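PDB 3D9W: putative acetyltransferase, which probably transfers an acetyl group to arylamine substrates. Local coordinates for residues 40-45 / 144-149. Residues are numbered along the deposited sequence; the frame is centred on the assembly and turned at random.
Sequences ELVYRH and LRPYEL
Tyr43 overlaps Arg145 obliquely at one side of its ring. Its CG lies anti to the backbone N. CD2 comes over one face of the guanidinium, 3.4 Å from Arg145 NH1, and CB lies over the same flat group near its rim. The ring and guanidinium planes are 25° apart. The Arg145 chain starts away from the helix, then bends at chi2 (-126°) and chi3 (93°), which brings the guanidinium back to Tyr43. Its NH2 also makes a weak hydrogen bond to Arg39 O, on the same helix as Tyr43.

Leu144 runs alongside Tyr43, pointing the same way. Its CD1 is 4.0 Å from Tyr43 CD2. Leu144 O sits at the ring edge, near the ring plane. It also lies 3.2 Å from Tyr43 N, but the angle is too poor for a hydrogen bond.

Val42 divides its two methyls. CG1 presses on the peptide between Leu144 and Arg145, 3.5 Å from Arg145 N. CG2 meets the Pro146 ring at CD, 3.8 Å away. Phe89 of helix 82-95 also touches Val42, while Pro146 rests on Cys135 of strand 132-135.

The contact is made by van der Waals touch, with Val42 on Pro146 and Tyr43 on Leu144 as its apolar pairs. It joins helix 35-48 to the loop entering strand 147-148, an edge strand of the large antiparallel sheet that pairs with strand 132-135, within the cysteine-protease-like fold of arylamine N-acetyltransferases.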
loop_
_atom_site.group_PDB
_atom_site.type_symbol
_atom_site.label_atom_id
_atom_site.label_comp_id
_atom_site.label_asym_id
_atom_site.label_seq_id
_atom_site.Cartn_x
_atom_site.Cartn_y
_atom_site.Cartn_z
ATOM N N GLU A 40 -5.670 -3.307 14.550
ATOM C CA GLU A 40 -6.203 -1.945 14.477
ATOM C C GLU A 40 -5.261 -1.022 13.718
ATOM O O GLU A 40 -5.696 -0.124 13.011
ATOM C CB GLU A 40 -6.448 -1.358 15.862
ATOM C CG GLU A 40 -7.414 -0.184 15.821
ATOM C CD GLU A 40 -7.341 0.669 17.066
ATOM O OE1 GLU A 40 -7.239 0.086 18.174
ATOM O OE2 GLU A 40 -7.394 1.916 16.936
ATOM N N LEU A 41 -3.965 -1.245 13.876
ATOM C CA LEU A 41 -2.984 -0.437 13.184
ATOM C C LEU A 41 -3.237 -0.557 11.690
ATOM O O LEU A 41 -3.344 0.446 10.986
ATOM C CB LEU A 41 -1.575 -0.918 13.526
ATOM C CG LEU A 41 -1.121 -0.704 14.976
ATOM C CD1 LEU A 41 0.308 -1.224 15.172
ATOM C CD2 LEU A 41 -1.177 0.780 15.304
ATOM N N VAL A 42 -3.355 -1.792 11.213
ATOM C CA VAL A 42 -3.598 -2.050 9.800
ATOM C C VAL A 42 -4.883 -1.412 9.285
ATOM O O VAL A 42 -4.920 -0.826 8.201
ATOM C CB VAL A 42 -3.662 -3.552 9.532
ATOM C CG1 VAL A 42 -3.938 -3.808 8.062
ATOM C CG2 VAL A 42 -2.360 -4.189 9.952
ATOM N N TYR A 43 -5.939 -1.533 10.071
ATOM C CA TYR A 43 -7.229 -0.983 9.706
ATOM C C TYR A 43 -7.211 0.549 9.614
ATOM O O TYR A 43 -7.628 1.129 8.609
ATOM C CB TYR A 43 -8.259 -1.457 10.731
ATOM C CG TYR A 43 -9.672 -0.995 10.490
ATOM C CD1 TYR A 43 -10.054 0.319 10.770
ATOM C CD2 TYR A 43 -10.641 -1.881 10.027
ATOM C CE1 TYR A 43 -11.371 0.740 10.605
ATOM C CE2 TYR A 43 -11.961 -1.477 9.858
ATOM C CZ TYR A 43 -12.320 -0.162 10.153
ATOM O OH TYR A 43 -13.630 0.239 10.023
ATOM N N ARG A 44 -6.717 1.200 10.662
ATOM C CA ARG A 44 -6.657 2.658 10.701
ATOM C C ARG A 44 -5.868 3.237 9.537
ATOM O O ARG A 44 -6.324 4.162 8.869
ATOM C CB ARG A 44 -6.017 3.126 12.012
ATOM C CG ARG A 44 -6.744 2.711 13.271
ATOM C CD ARG A 44 -8.167 3.208 13.264
ATOM N NE ARG A 44 -8.818 3.005 14.554
ATOM C CZ ARG A 44 -10.100 3.263 14.788
ATOM N NH1 ARG A 44 -10.865 3.735 13.812
ATOM N NH2 ARG A 44 -10.613 3.043 15.991
ATOM N N HIS A 45 -4.676 2.682 9.314
ATOM C CA HIS A 45 -3.778 3.124 8.248
ATOM C C HIS A 45 -4.371 2.916 6.863
ATOM O O HIS A 45 -4.459 3.851 6.075
ATOM C CB HIS A 45 -2.436 2.380 8.351
ATOM C CG HIS A 45 -1.365 2.908 7.440
ATOM N ND1 HIS A 45 -0.134 3.322 7.904
ATOM C CD2 HIS A 45 -1.326 3.060 6.096
ATOM C CE1 HIS A 45 0.615 3.705 6.885
ATOM N NE2 HIS A 45 -0.085 3.555 5.777
ATOM N N LEU A 144 -7.687 -4.454 5.092
ATOM C CA LEU A 144 -7.743 -3.580 6.268
ATOM C C LEU A 144 -7.496 -4.300 7.599
ATOM O O LEU A 144 -7.770 -3.757 8.664
ATOM C CB LEU A 144 -9.077 -2.826 6.312
ATOM C CG LEU A 144 -10.370 -3.596 6.055
ATOM C CD1 LEU A 144 -10.598 -4.618 7.159
ATOM C CD2 LEU A 144 -11.527 -2.608 5.982
ATOM N N ARG A 145 -6.974 -5.524 7.514
ATOM C CA ARG A 145 -6.625 -6.354 8.675
ATOM C C ARG A 145 -5.520 -7.247 8.162
ATOM O O ARG A 145 -5.520 -7.619 6.993
ATOM C CB ARG A 145 -7.787 -7.244 9.136
ATOM C CG ARG A 145 -9.085 -6.502 9.429
ATOM C CD ARG A 145 -9.605 -6.810 10.810
ATOM N NE ARG A 145 -9.141 -5.853 11.809
ATOM C CZ ARG A 145 -9.875 -4.852 12.291
ATOM N NH1 ARG A 145 -11.115 -4.670 11.859
ATOM N NH2 ARG A 145 -9.377 -4.049 13.229
ATOM N N PRO A 146 -4.555 -7.596 9.017
ATOM C CA PRO A 146 -3.479 -8.459 8.541
ATOM C C PRO A 146 -3.992 -9.873 8.290
ATOM O O PRO A 146 -4.954 -10.316 8.915
ATOM C CB PRO A 146 -2.477 -8.405 9.682
ATOM C CG PRO A 146 -3.370 -8.314 10.884
ATOM C CD PRO A 146 -4.405 -7.304 10.452
ATOM N N TYR A 147 -3.370 -10.574 7.354
ATOM C CA TYR A 147 -3.764 -11.942 7.083
ATOM C C TYR A 147 -2.629 -12.866 7.500
ATOM O O TYR A 147 -1.463 -12.601 7.221
ATOM C CB TYR A 147 -4.123 -12.140 5.608
ATOM C CG TYR A 147 -3.059 -11.777 4.603
ATOM C CD1 TYR A 147 -2.939 -10.477 4.122
ATOM C CD2 TYR A 147 -2.223 -12.757 4.070
ATOM C CE1 TYR A 147 -2.024 -10.165 3.127
ATOM C CE2 TYR A 147 -1.305 -12.458 3.080
ATOM C CZ TYR A 147 -1.210 -11.162 2.608
ATOM O OH TYR A 147 -0.308 -10.879 1.608
ATOM N N GLU A 148 -2.986 -13.937 8.198
ATOM C CA GLU A 148 -2.011 -14.900 8.689
ATOM C C GLU A 148 -1.209 -15.536 7.560
ATOM O O GLU A 148 -1.750 -15.837 6.491
ATOM C CB GLU A 148 -2.729 -15.972 9.509
ATOM C CG GLU A 148 -1.855 -17.137 9.926
ATOM C CD GLU A 148 -2.418 -17.888 11.119
ATOM O OE1 GLU A 148 -3.627 -18.225 11.100
ATOM O OE2 GLU A 148 -1.648 -18.145 12.073
ATOM N N LEU A 149 0.084 -15.743 7.792
ATOM C CA LEU A 149 0.939 -16.336 6.769
ATOM C C LEU A 149 0.832 -17.860 6.725
ATOM O O LEU A 149 1.813 -18.546 6.994
ATOM C CB LEU A 149 2.408 -15.949 7.000
ATOM C CG LEU A 149 3.379 -15.909 5.809
ATOM C CD1 LEU A 149 4.576 -16.775 6.112
ATOM C CD2 LEU A 149 2.695 -16.363 4.523
#